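Local coordinates for putative methyl-accepting chemotaxis signal transduction protein (PDB 6W3R) that probably senses amino-acid-like chemical signals through a periplasmic double-Cache domain and passes them on to the chemotaxis machinery of Campylobacter jejuni, at residues Asn176-Asp181 / Cys239-Ala244; Asp165-Val170 / Ile186-Asn191; Thr19-Val24 / Lys172-Thr177; Gln138-Tyr143 / Gly158-Ser163. All coordinates share one frame; numbering follows the deposited sequence.

In the fold
All four contacts sit in an elongated two-module fold strung along helix 4-49, as in double-Cache sensors. Interaction 4 lies in the six-stranded sheet of the ligand-binding module; apart from segment 19-24 it comes first along the chain. Helix 163-172 follows directly on strand 152-162 and leads into the five-stranded sheet of the second module. There interaction 1 pairs strands 177-180 and 236-243, and interaction 2, centred about 11 Å away, sets helix 163-172 on the neighbouring strand 186-189. Interaction 3 ties helix 4-49 to the loop between helix 163-172 and strand 177-180. Interactions 1, 2 and 3 meet at one sodium ion; the centre of interaction 4 is about 25 Å from that of interaction 1.

Interaction 1: Asn176-Asp181 / Cys239-Ala244; sequences NTFLFD and CITESA. With NA (sodium ion), chain G.
Phe-178 and Cys-239 face each other as a hydrogen-bonded antiparallel pair in the five-stranded sheet of the second, Cache-like module, where strand 177-180 lies beside strand 236-243. Cys-239 N gives a bond of 2.8 Å to Phe-178 O, and Phe-178 N returns one to Cys-239 O. On the same side of the sheet the Phe-178 ring folds back over its partner: chi1 of 49° holds CG between the backbone N and the carbonyl carbon, and Cys-239 CB sits over the ring face, 3.9 Å from the centroid of the Phe-178 ring. Thr-241 CG2 comes up to the edge of that ring, while Cys-239 SG meets the edge of the Phe-180 ring and is itself fixed by a disulfide to Cys-230. The other face carries Thr-177 and Ile-240, whose methyls CG2 and CD1 touch at 3.7 Å; Thr-177 OG1 binds the sodium ion and also pairs with Thr-25 of helix 4-49. At the end of the pairing a weak Thr-241 N to Asn-176 O bond is reinforced by the Asn-176 side chain. Its amide ND2 donates to Thr-241 O at 3.0 Å, the acceptor lying almost in the amide plane but the donor standing 45° out of the carbonyl plane.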
loop_
_atom_site.group_PDB
_atom_site.type_symbol
_atom_site.label_atom_id
_atom_site.label_comp_id
_atom_site.label_asym_id
_atom_site.label_seq_id
_atom_site.Cartn_x
_atom_site.Cartn_y
_atom_site.Cartn_z
ATOM N N ASN A 176 -16.212 4.160 11.301
ATOM C CA ASN A 176 -16.687 3.549 10.084
ATOM C C ASN A 176 -15.881 4.096 8.919
ATOM O O ASN A 176 -16.371 4.902 8.106
ATOM C CB ASN A 176 -18.176 3.805 9.886
ATOM C CG ASN A 176 -18.700 3.187 8.619
ATOM O OD1 ASN A 176 -18.382 2.029 8.306
ATOM N ND2 ASN A 176 -19.541 3.915 7.911
ATOM N N THR A 177 -14.619 3.692 8.885
ATOM C CA THR A 177 -13.669 4.202 7.899
ATOM C C THR A 177 -13.421 3.117 6.840
ATOM O O THR A 177 -13.565 1.915 7.069
ATOM C CB THR A 177 -12.326 4.623 8.543
ATOM O OG1 THR A 177 -11.728 3.497 9.223
ATOM C CG2 THR A 177 -12.520 5.788 9.475
ATOM N N PHE A 178 -13.039 3.568 5.663
ATOM C CA PHE A 178 -12.839 2.717 4.492
ATOM C C PHE A 178 -11.928 3.385 3.466
ATOM O O PHE A 178 -11.677 4.603 3.551
ATOM C CB PHE A 178 -14.174 2.202 3.902
ATOM C CG PHE A 178 -15.223 3.256 3.695
ATOM C CD1 PHE A 178 -15.991 3.718 4.771
ATOM C CD2 PHE A 178 -15.456 3.792 2.439
ATOM C CE1 PHE A 178 -16.994 4.656 4.571
ATOM C CE2 PHE A 178 -16.495 4.691 2.224
ATOM C CZ PHE A 178 -17.232 5.166 3.302
ATOM N N LEU A 179 -11.350 2.589 2.569
ATOM C CA LEU A 179 -10.426 3.057 1.553
ATOM C C LEU A 179 -10.951 2.545 0.208
ATOM O O LEU A 179 -11.247 1.348 0.056
ATOM C CB LEU A 179 -9.045 2.411 1.715
ATOM C CG LEU A 179 -7.985 2.828 2.663
ATOM C CD1 LEU A 179 -6.707 2.097 2.286
ATOM C CD2 LEU A 179 -7.826 4.332 2.598
ATOM N N PHE A 180 -10.728 3.412 -0.766
ATOM C CA PHE A 180 -10.841 3.131 -2.183
ATOM C C PHE A 180 -9.456 3.137 -2.796
ATOM O O PHE A 180 -8.634 3.979 -2.458
ATOM C CB PHE A 180 -11.680 4.213 -2.887
ATOM C CG PHE A 180 -13.117 4.268 -2.413
ATOM C CD1 PHE A 180 -14.084 3.411 -2.934
ATOM C CD2 PHE A 180 -13.474 5.119 -1.407
ATOM C CE1 PHE A 180 -15.386 3.447 -2.474
ATOM C CE2 PHE A 180 -14.780 5.157 -0.937
ATOM C CZ PHE A 180 -15.720 4.305 -1.442
ATOM N N ASP A 181 -9.248 2.243 -3.764
ATOM C CA ASP A 181 -8.069 2.257 -4.592
ATOM C C ASP A 181 -8.155 3.297 -5.711
ATOM O O ASP A 181 -9.078 4.123 -5.716
ATOM C CB ASP A 181 -7.745 0.853 -5.088
ATOM C CG ASP A 181 -8.734 0.330 -6.135
ATOM O OD1 ASP A 181 -9.417 1.145 -6.794
ATOM O OD2 ASP A 181 -8.795 -0.912 -6.328
ATOM N N CYS A 239 -12.207 7.402 3.603
ATOM C CA CYS A 239 -13.498 8.001 3.971
ATOM C C CYS A 239 -13.963 7.536 5.343
ATOM O O CYS A 239 -13.594 6.476 5.827
ATOM C CB CYS A 239 -14.613 7.672 2.950
ATOM S SG CYS A 239 -14.286 8.260 1.270
ATOM N N ILE A 240 -14.816 8.348 5.936
ATOM C CA ILE A 240 -15.580 7.990 7.104
ATOM C C ILE A 240 -17.022 8.489 6.888
ATOM O O ILE A 240 -17.231 9.554 6.292
ATOM C CB ILE A 240 -14.963 8.620 8.378
ATOM C CG1 ILE A 240 -15.596 8.003 9.617
ATOM C CG2 ILE A 240 -15.065 10.130 8.388
ATOM C CD1 ILE A 240 -14.795 8.351 10.859
ATOM N N THR A 241 -18.001 7.695 7.319
ATOM C CA THR A 241 -19.382 8.126 7.375
ATOM C C THR A 241 -20.046 7.661 8.660
ATOM O O THR A 241 -19.656 6.630 9.274
ATOM C CB THR A 241 -20.215 7.639 6.170
ATOM O OG1 THR A 241 -20.492 6.234 6.269
ATOM C CG2 THR A 241 -19.539 7.974 4.837
ATOM N N GLU A 242 -21.121 8.340 9.020
ATOM C CA GLU A 242 -21.921 7.992 10.169
ATOM C C GLU A 242 -23.338 8.497 9.945
ATOM O O GLU A 242 -23.611 9.379 9.104
ATOM C CB GLU A 242 -21.348 8.636 11.457
ATOM C CG GLU A 242 -21.541 10.141 11.497
ATOM C CD GLU A 242 -21.052 10.842 12.754
ATOM O OE1 GLU A 242 -20.717 10.141 13.727
ATOM O OE2 GLU A 242 -21.080 12.115 12.754
ATOM N N SER A 243 -24.250 7.979 10.744
ATOM C CA SER A 243 -25.609 8.501 10.777
ATOM C C SER A 243 -25.642 9.934 11.316
ATOM O O SER A 243 -24.883 10.262 12.235
ATOM C CB SER A 243 -26.494 7.620 11.665
ATOM O OG SER A 243 -27.734 8.263 11.867
ATOM N N ALA A 244 -26.489 10.772 10.717
ATOM C CA ALA A 244 -26.763 12.108 11.240
ATOM C C ALA A 244 -27.718 12.130 12.435
ATOM O O ALA A 244 -27.954 13.214 12.977
ATOM C CB ALA A 244 -27.262 13.035 10.132
HETATM NA NA NA G . -12.148 2.269 11.283
HETATM O O HOH W 1 -17.814 6.408 12.186
#

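Interaction 2: Asp165-Val170 / Ile186-Asn191; sequences DLQNLV and IFAATN. With NA (sodium ion), chain G.
Phe-187 lays one face of its ring under the side chain of Gln-167, and this pair buries the most surface in the contact. Chi1 of 177° sends the ring out from the strand toward helix 163-172. Gln-167 reaches over it with an extended chain: CG stands 4.2 Å from the centroid of the Phe-187 ring, and the amide end continues over the same face, with NE2 3.6 Å above the ring plane and nearer the ring's perimeter than its centre. The amide plane is turned 70° from the ring, so the two are far from a parallel stack. NE2 also comes near Phe-187 O, but at too poor an angle for a hydrogen bond. Leu-166, one residue back on the helix, brings CD2 to within 3.9 Å of Phe-187 CE2. Phe-187 and Ala-188 together face Leu-179 on the adjacent strand, which makes a classic beta bulge in the edge strand 186-189, against which the helix packs. Val-170 is the third large contributor: its CG1 meets Ala-188 CB, which points at the helix, at 3.9 Å. Just beyond, a single water links the two backbones, donating to Gln-167 O and accepting from Ala-189 N, each at 3.0 Å. Past the strand end, Thr-190 OG1 binds the sodium ion at 2.3 Å. The same hydroxyl is hydrogen-bonded to Ala-171 O, one residue along the helix from Val-170.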
loop_
_atom_site.group_PDB
_atom_site.type_symbol
_atom_site.label_atom_id
_atom_site.label_comp_id
_atom_site.label_asym_id
_atom_site.label_seq_id
_atom_site.Cartn_x
_atom_site.Cartn_y
_atom_site.Cartn_z
ATOM N N ASP A 165 -2.307 -7.195 4.398
ATOM C CA ASP A 165 -1.737 -6.643 5.619
ATOM C C ASP A 165 -2.253 -5.220 5.830
ATOM O O ASP A 165 -2.578 -4.807 6.968
ATOM C CB ASP A 165 -0.227 -6.641 5.565
ATOM C CG ASP A 165 0.397 -8.011 5.706
ATOM O OD1 ASP A 165 -0.331 -9.006 6.004
ATOM O OD2 ASP A 165 1.640 -8.041 5.509
ATOM N N LEU A 166 -2.335 -4.460 4.751
ATOM C CA LEU A 166 -2.842 -3.092 4.887
ATOM C C LEU A 166 -4.364 -3.129 5.127
ATOM O O LEU A 166 -4.898 -2.348 5.923
ATOM C CB LEU A 166 -2.507 -2.284 3.632
ATOM C CG LEU A 166 -3.122 -0.890 3.547
ATOM C CD1 LEU A 166 -2.697 -0.059 4.750
ATOM C CD2 LEU A 166 -2.680 -0.248 2.253
ATOM N N GLN A 167 -5.060 -4.015 4.414
ATOM C CA GLN A 167 -6.506 -4.136 4.611
ATOM C C GLN A 167 -6.843 -4.394 6.071
ATOM O O GLN A 167 -7.762 -3.767 6.632
ATOM C CB GLN A 167 -7.087 -5.214 3.705
ATOM C CG GLN A 167 -7.016 -4.822 2.239
ATOM C CD GLN A 167 -7.162 -5.951 1.250
ATOM O OE1 GLN A 167 -7.304 -7.112 1.608
ATOM N NE2 GLN A 167 -7.189 -5.583 -0.012
ATOM N N ASN A 168 -6.099 -5.332 6.676
ATOM C CA ASN A 168 -6.318 -5.718 8.059
ATOM C C ASN A 168 -6.006 -4.572 9.041
ATOM O O ASN A 168 -6.792 -4.329 9.970
ATOM C CB ASN A 168 -5.478 -6.922 8.479
ATOM C CG ASN A 168 -5.964 -8.200 7.872
ATOM O OD1 ASN A 168 -7.104 -8.277 7.415
ATOM N ND2 ASN A 168 -5.101 -9.217 7.852
ATOM N N LEU A 169 -4.951 -3.806 8.764
ATOM C CA LEU A 169 -4.654 -2.635 9.602
ATOM C C LEU A 169 -5.797 -1.615 9.552
ATOM O O LEU A 169 -6.177 -1.024 10.566
ATOM C CB LEU A 169 -3.326 -1.964 9.177
ATOM C CG LEU A 169 -2.087 -2.714 9.687
ATOM C CD1 LEU A 169 -0.865 -2.291 8.878
ATOM C CD2 LEU A 169 -1.874 -2.396 11.144
ATOM N N VAL A 170 -6.251 -1.311 8.341
ATOM C CA VAL A 170 -7.345 -0.356 8.200
ATOM C C VAL A 170 -8.600 -0.847 8.909
ATOM O O VAL A 170 -9.308 -0.082 9.579
ATOM C CB VAL A 170 -7.583 -0.009 6.718
ATOM C CG1 VAL A 170 -8.850 0.820 6.529
ATOM C CG2 VAL A 170 -6.355 0.639 6.114
ATOM N N ILE A 186 -13.664 -0.258 -3.843
ATOM C CA ILE A 186 -13.474 -0.400 -2.443
ATOM C C ILE A 186 -12.289 -1.357 -2.232
ATOM O O ILE A 186 -12.185 -2.406 -2.902
ATOM C CB ILE A 186 -14.770 -0.855 -1.753
ATOM C CG1 ILE A 186 -14.671 -0.630 -0.251
ATOM C CG2 ILE A 186 -15.160 -2.292 -2.093
ATOM C CD1 ILE A 186 -14.999 0.785 0.176
ATOM N N PHE A 187 -11.440 -1.034 -1.269
ATOM C CA PHE A 187 -10.185 -1.759 -1.018
ATOM C C PHE A 187 -10.141 -2.279 0.423
ATOM O O PHE A 187 -9.636 -3.367 0.668
ATOM C CB PHE A 187 -8.996 -0.821 -1.293
ATOM C CG PHE A 187 -7.664 -1.416 -1.019
ATOM C CD1 PHE A 187 -7.019 -2.163 -1.979
ATOM C CD2 PHE A 187 -7.006 -1.141 0.146
ATOM C CE1 PHE A 187 -5.744 -2.643 -1.741
ATOM C CE2 PHE A 187 -5.750 -1.639 0.379
ATOM C CZ PHE A 187 -5.179 -2.500 -0.513
ATOM N N ALA A 188 -10.543 -1.463 1.397
ATOM C CA ALA A 188 -10.509 -1.888 2.787
ATOM C C ALA A 188 -11.650 -1.224 3.540
ATOM O O ALA A 188 -12.050 -0.134 3.191
ATOM C CB ALA A 188 -9.167 -1.476 3.417
ATOM N N ALA A 189 -12.066 -1.806 4.666
ATOM C CA ALA A 189 -13.149 -1.247 5.482
ATOM C C ALA A 189 -13.182 -1.871 6.864
ATOM O O ALA A 189 -13.068 -3.096 6.982
ATOM C CB ALA A 189 -14.503 -1.495 4.815
ATOM N N THR A 190 -13.484 -1.049 7.861
ATOM C CA THR A 190 -13.809 -1.517 9.169
ATOM C C THR A 190 -15.048 -2.414 9.192
ATOM O O THR A 190 -14.997 -3.476 9.823
ATOM C CB THR A 190 -13.945 -0.330 10.135
ATOM O OG1 THR A 190 -12.649 0.253 10.333
ATOM C CG2 THR A 190 -14.510 -0.740 11.476
ATOM N N ASN A 191 -16.095 -2.037 8.450
ATOM C CA ASN A 191 -17.278 -2.859 8.395
ATOM C C ASN A 191 -17.155 -3.655 7.104
ATOM O O ASN A 191 -17.302 -3.125 6.004
ATOM C CB ASN A 191 -18.561 -2.092 8.357
ATOM C CG ASN A 191 -19.803 -3.043 8.450
ATOM O OD1 ASN A 191 -19.802 -4.207 7.973
ATOM N ND2 ASN A 191 -20.822 -2.590 9.149
HETATM NA NA NA G . -12.148 2.269 11.283
HETATM O O HOH W 2 -10.365 -4.176 5.151
#

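Interaction 3: Thr19-Val24 / Lys172-Thr177. With NA (sodium ion), chain G.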
loop_
_atom_site.group_PDB
_atom_site.type_symbol
_atom_site.label_atom_id
_atom_site.label_comp_id
_atom_site.label_asym_id
_atom_site.label_seq_id
_atom_site.Cartn_x
_atom_site.Cartn_y
_atom_site.Cartn_z
ATOM N N THR A 19 -13.484 13.670 12.043
ATOM C CA THR A 19 -12.229 14.144 11.477
ATOM C C THR A 19 -11.013 13.426 12.096
ATOM O O THR A 19 -10.128 12.926 11.368
ATOM C CB THR A 19 -12.097 15.647 11.710
ATOM O OG1 THR A 19 -13.169 16.320 11.033
ATOM C CG2 THR A 19 -10.746 16.178 11.205
ATOM N N ASP A 20 -10.977 13.370 13.422
ATOM C CA ASP A 20 -9.947 12.615 14.147
ATOM C C ASP A 20 -9.837 11.180 13.654
ATOM O O ASP A 20 -8.731 10.654 13.488
ATOM C CB ASP A 20 -10.212 12.594 15.663
ATOM C CG ASP A 20 -9.964 13.940 16.329
ATOM O OD1 ASP A 20 -9.309 14.787 15.715
ATOM O OD2 ASP A 20 -10.332 14.091 17.511
ATOM N N LEU A 21 -10.978 10.509 13.594
ATOM C CA LEU A 21 -10.983 9.120 13.184
ATOM C C LEU A 21 -10.528 8.941 11.736
ATOM O O LEU A 21 -9.806 8.008 11.400
ATOM C CB LEU A 21 -12.353 8.498 13.442
ATOM C CG LEU A 21 -12.724 8.423 14.937
ATOM C CD1 LEU A 21 -13.918 7.521 15.186
ATOM C CD2 LEU A 21 -11.551 8.054 15.849
ATOM N N LEU A 22 -10.978 9.814 10.851
ATOM C CA LEU A 22 -10.436 9.809 9.500
ATOM C C LEU A 22 -8.920 9.952 9.464
ATOM O O LEU A 22 -8.237 9.224 8.732
ATOM C CB LEU A 22 -11.037 10.914 8.624
ATOM C CG LEU A 22 -10.657 10.854 7.144
ATOM C CD1 LEU A 22 -10.931 9.510 6.478
ATOM C CD2 LEU A 22 -11.380 11.998 6.413
ATOM N N LYS A 23 -8.375 10.831 10.298
ATOM C CA LYS A 23 -6.952 11.010 10.371
ATOM C C LYS A 23 -6.190 9.779 10.880
ATOM O O LYS A 23 -5.108 9.453 10.361
ATOM C CB LYS A 23 -6.608 12.217 11.214
ATOM C CG LYS A 23 -5.183 12.680 10.984
ATOM C CD LYS A 23 -4.850 13.835 11.915
ATOM C CE LYS A 23 -3.477 14.426 11.599
ATOM N NZ LYS A 23 -2.324 13.572 12.024
ATOM N N VAL A 24 -6.833 9.004 11.754
ATOM C CA VAL A 24 -6.208 7.744 12.208
ATOM C C VAL A 24 -6.083 6.777 11.026
ATOM O O VAL A 24 -5.060 6.076 10.879
ATOM C CB VAL A 24 -6.943 7.117 13.393
ATOM C CG1 VAL A 24 -6.492 5.680 13.647
ATOM C CG2 VAL A 24 -6.807 8.003 14.640
ATOM N N LYS A 172 -9.002 -2.587 11.444
ATOM C CA LYS A 172 -8.909 -2.553 12.921
ATOM C C LYS A 172 -9.121 -1.162 13.511
ATOM O O LYS A 172 -9.351 -1.049 14.699
ATOM C CB LYS A 172 -7.573 -3.117 13.409
ATOM C CG LYS A 172 -7.499 -4.628 13.423
ATOM C CD LYS A 172 -6.097 -5.107 13.663
ATOM C CE LYS A 172 -5.707 -5.095 15.123
ATOM N NZ LYS A 172 -5.725 -6.488 15.664
ATOM N N THR A 173 -9.001 -0.111 12.699
ATOM C CA THR A 173 -9.086 1.248 13.207
ATOM C C THR A 173 -10.496 1.527 13.731
ATOM O O THR A 173 -11.496 0.964 13.223
ATOM C CB THR A 173 -8.773 2.246 12.097
ATOM O OG1 THR A 173 -9.741 2.144 11.032
ATOM C CG2 THR A 173 -7.338 2.097 11.607
ATOM N N PRO A 174 -10.610 2.471 14.658
ATOM C CA PRO A 174 -11.918 2.889 15.093
ATOM C C PRO A 174 -12.661 3.637 13.998
ATOM O O PRO A 174 -12.051 4.095 13.017
ATOM C CB PRO A 174 -11.595 3.859 16.233
ATOM C CG PRO A 174 -10.233 4.417 15.866
ATOM C CD PRO A 174 -9.532 3.237 15.325
ATOM N N GLY A 175 -13.979 3.741 14.165
ATOM C CA GLY A 175 -14.794 4.467 13.201
ATOM C C GLY A 175 -15.175 3.671 11.965
ATOM O O GLY A 175 -14.508 2.705 11.551
ATOM N N ASN A 176 -16.212 4.160 11.301
ATOM C CA ASN A 176 -16.687 3.549 10.084
ATOM C C ASN A 176 -15.881 4.096 8.919
ATOM O O ASN A 176 -16.371 4.902 8.106
ATOM C CB ASN A 176 -18.176 3.805 9.886
ATOM C CG ASN A 176 -18.700 3.187 8.619
ATOM O OD1 ASN A 176 -18.382 2.029 8.306
ATOM N ND2 ASN A 176 -19.541 3.915 7.911
ATOM N N THR A 177 -14.619 3.692 8.885
ATOM C CA THR A 177 -13.669 4.202 7.899
ATOM C C THR A 177 -13.421 3.117 6.840
ATOM O O THR A 177 -13.565 1.915 7.069
ATOM C CB THR A 177 -12.326 4.623 8.543
ATOM O OG1 THR A 177 -11.728 3.497 9.223
ATOM C CG2 THR A 177 -12.520 5.788 9.475
HETATM NA NA NA G . -12.148 2.269 11.283
HETATM O O HOH W 3 -9.734 5.337 11.898
#
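The loop from Thr-173 to Gly-175 passes beside helix 4-49, coming nearest at Leu-21 and Gly-175, whose CA atoms are 6.0 Å apart, before an inverse gamma turn centred on Asn-176 leads into strand 177-180. Leu-21 splits its two methyls over the loop: CD1 lies against Gly-175 CA at 3.7 Å, and CD2 meets Pro-174 CG at 3.9 Å. A turn of helix further on, Val-24 CG1 touches both Pro-174 CD and Thr-173 CG2, loosely, at 4.2 Å. Gly-175 has a positive phi of 82°, and the closeness of the leucine methyl leaves little space there for a side chain. One water spans the backbones, donating to Leu-21 O at 2.7 Å and to Pro-174 O. The loop wraps the sodium ion with the carbonyl oxygens of Thr-173, Pro-174 and Gly-175. Thr-173 OG1 adds a fourth ligand at 2.4 Å from the sodium, set toward it by a chi1 of 62°, and also pairs with Val-170 O. Thr-177 OG1 and Thr-190 OG1 complete six oxygens. With no carboxylate among them, the site offers neutral dipoles alone, consistent with a singly charged ion that probably helps to hold the loop in this shape.

Interaction 4: Gln138-Tyr143 / Gly158-Ser163; sequences QYVITY and GVDIPS. With I2M (3-methyl-L-alloisoleucine), chain C.
Thr-142 OG1 donates a short 2.6 Å hydrogen bond to Asp-160 OD1, arriving from above the carboxylate plane, 50° out of it. The two side chains lie alongside each other and point the same way, as a non-hydrogen-bonded antiparallel pair on one face of the sheet. The other carboxylate oxygen, Asp-160 OD2, accepts a bond of 2.7 Å from the amino N of the bound 3-methyl-L-alloisoleucine. Tyr-82 OH steadies OD1 and Asn-80 ND2 steadies OD2; Tyr-131 OH bonds both Thr-142 OG1 and the ligand. On the Asp-160 side, Val-140 CG1 and CG2 pack against Asp-160 CB and CG. Beneath them runs the ladder of the hairpin formed by strands 139-149 and 152-162 in the first Cache module. Ile-161 N to Ile-141 O is nearly straight, at 178°, and Tyr-143 and Val-159 exchange another pair of backbone bonds. At the far end Ser-163 N donates to Tyr-139 O at 3.0 Å, close to the turn toward helix 163-172. The opposite face is largely apolar. Tyr-143 CE1 packs obliquely on Ile-161 CG1 at 3.7 Å, and Tyr-143 OH goes on to Asn-36 of helix 4-49. Asp-160, with Asp-133 also bonding the ligand, probably favours a protonated ligand amino group, the kind of recognition expected of an amino-acid-binding Cache pocket.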
loop_
_atom_site.group_PDB
_atom_site.type_symbol
_atom_site.label_atom_id
_atom_site.label_comp_id
_atom_site.label_asym_id
_atom_site.label_seq_id
_atom_site.Cartn_x
_atom_site.Cartn_y
_atom_site.Cartn_z
ATOM N N GLN A 138 -0.878 -14.452 -4.474
ATOM C CA GLN A 138 -1.505 -13.598 -3.471
ATOM C C GLN A 138 -1.495 -12.179 -3.976
ATOM O O GLN A 138 -0.598 -11.799 -4.738
ATOM C CB GLN A 138 -0.793 -13.739 -2.134
ATOM C CG GLN A 138 -1.017 -15.084 -1.473
ATOM C CD GLN A 138 -0.361 -15.159 -0.120
ATOM O OE1 GLN A 138 -0.431 -14.191 0.667
ATOM N NE2 GLN A 138 0.294 -16.296 0.169
ATOM N N TYR A 139 -2.456 -11.388 -3.529
ATOM C CA TYR A 139 -2.464 -9.970 -3.879
ATOM C C TYR A 139 -1.438 -9.212 -3.043
ATOM O O TYR A 139 -1.322 -9.470 -1.820
ATOM C CB TYR A 139 -3.844 -9.341 -3.705
ATOM C CG TYR A 139 -4.778 -9.866 -4.762
ATOM C CD1 TYR A 139 -4.882 -9.237 -5.996
ATOM C CD2 TYR A 139 -5.557 -11.006 -4.529
ATOM C CE1 TYR A 139 -5.643 -9.787 -7.013
ATOM C CE2 TYR A 139 -6.352 -11.541 -5.529
ATOM C CZ TYR A 139 -6.401 -10.913 -6.759
ATOM O OH TYR A 139 -7.147 -11.500 -7.746
ATOM N N VAL A 140 -0.540 -8.532 -3.764
ATOM C CA VAL A 140 0.577 -7.827 -3.134
ATOM C C VAL A 140 0.656 -6.385 -3.553
ATOM O O VAL A 140 0.177 -5.988 -4.623
ATOM C CB VAL A 140 1.919 -8.525 -3.455
ATOM C CG1 VAL A 140 1.907 -9.960 -2.940
ATOM C CG2 VAL A 140 2.257 -8.428 -4.916
ATOM N N ILE A 141 1.314 -5.618 -2.684
ATOM C CA ILE A 141 1.849 -4.304 -3.041
ATOM C C ILE A 141 3.360 -4.503 -3.136
ATOM O O ILE A 141 3.976 -5.106 -2.220
ATOM C CB ILE A 141 1.514 -3.301 -1.928
ATOM C CG1 ILE A 141 -0.007 -3.144 -1.879
ATOM C CG2 ILE A 141 2.178 -1.946 -2.209
ATOM C CD1 ILE A 141 -0.498 -2.454 -0.609
ATOM N N THR A 142 3.924 -4.053 -4.250
ATOM C CA THR A 142 5.361 -4.201 -4.495
ATOM C C THR A 142 6.035 -2.859 -4.345
ATOM O O THR A 142 5.574 -1.861 -4.916
ATOM C CB THR A 142 5.622 -4.856 -5.880
ATOM O OG1 THR A 142 5.073 -6.190 -5.891
ATOM C CG2 THR A 142 7.116 -4.888 -6.215
ATOM N N TYR A 143 7.146 -2.877 -3.622
ATOM C CA TYR A 143 8.060 -1.759 -3.481
ATOM C C TYR A 143 9.292 -2.131 -4.293
ATOM O O TYR A 143 9.897 -3.159 -4.046
ATOM C CB TYR A 143 8.415 -1.542 -2.011
ATOM C CG TYR A 143 7.204 -1.312 -1.139
ATOM C CD1 TYR A 143 6.448 -2.396 -0.694
ATOM C CD2 TYR A 143 6.751 -0.033 -0.833
ATOM C CE1 TYR A 143 5.273 -2.194 0.036
ATOM C CE2 TYR A 143 5.568 0.166 -0.156
ATOM C CZ TYR A 143 4.823 -0.900 0.276
ATOM O OH TYR A 143 3.657 -0.751 1.018
ATOM N N GLY A 158 13.006 -5.756 -5.551
ATOM C CA GLY A 158 11.563 -5.797 -5.306
ATOM C C GLY A 158 11.237 -6.449 -3.986
ATOM O O GLY A 158 11.894 -7.411 -3.584
ATOM N N VAL A 159 10.201 -5.911 -3.346
ATOM C CA VAL A 159 9.685 -6.438 -2.085
ATOM C C VAL A 159 8.152 -6.508 -2.197
ATOM O O VAL A 159 7.484 -5.492 -2.488
ATOM C CB VAL A 159 10.048 -5.480 -0.922
ATOM C CG1 VAL A 159 9.383 -5.964 0.383
ATOM C CG2 VAL A 159 11.537 -5.346 -0.758
ATOM N N ASP A 160 7.578 -7.695 -2.052
ATOM C CA ASP A 160 6.156 -7.883 -2.134
ATOM C C ASP A 160 5.601 -8.062 -0.733
ATOM O O ASP A 160 5.962 -9.033 -0.020
ATOM C CB ASP A 160 5.831 -9.189 -2.886
ATOM C CG ASP A 160 6.183 -9.155 -4.356
ATOM O OD1 ASP A 160 6.525 -8.091 -4.929
ATOM O OD2 ASP A 160 6.076 -10.204 -5.033
ATOM N N ILE A 161 4.650 -7.217 -0.373
ATOM C CA ILE A 161 3.960 -7.287 0.885
ATOM C C ILE A 161 2.473 -7.594 0.562
ATOM O O ILE A 161 1.857 -6.914 -0.251
ATOM C CB ILE A 161 4.051 -5.940 1.627
ATOM C CG1 ILE A 161 5.492 -5.454 1.803
ATOM C CG2 ILE A 161 3.338 -6.022 2.971
ATOM C CD1 ILE A 161 6.322 -6.372 2.651
ATOM N N PRO A 162 1.858 -8.565 1.265
ATOM C CA PRO A 162 0.456 -8.880 0.982
ATOM C C PRO A 162 -0.389 -7.637 1.215
ATOM O O PRO A 162 -0.276 -7.000 2.281
ATOM C CB PRO A 162 0.130 -9.935 2.017
ATOM C CG PRO A 162 1.438 -10.599 2.323
ATOM C CD PRO A 162 2.424 -9.462 2.292
ATOM N N SER A 163 -1.282 -7.348 0.260
ATOM C CA SER A 163 -2.182 -6.213 0.412
ATOM C C SER A 163 -3.137 -6.431 1.573
ATOM O O SER A 163 -3.571 -5.460 2.205
ATOM C CB SER A 163 -2.955 -5.902 -0.874
ATOM O OG SER A 163 -3.597 -7.047 -1.319
HETATM N N I2M C . 5.410 -10.465 -7.669
HETATM C CA I2M C . 6.354 -10.292 -8.793
HETATM C CB I2M C . 7.401 -11.403 -8.968
HETATM C CG3 I2M C . 7.796 -11.827 -7.550
HETATM C CG2 I2M C . 6.880 -12.611 -9.757
HETATM C CG1 I2M C . 8.607 -10.794 -9.755
HETATM C CD1 I2M C . 9.881 -11.655 -9.810
HETATM C C I2M C . 5.542 -10.260 -10.096
HETATM O O I2M C . 4.402 -10.777 -10.067
HETATM O OXT I2M C . 6.013 -9.677 -11.116
#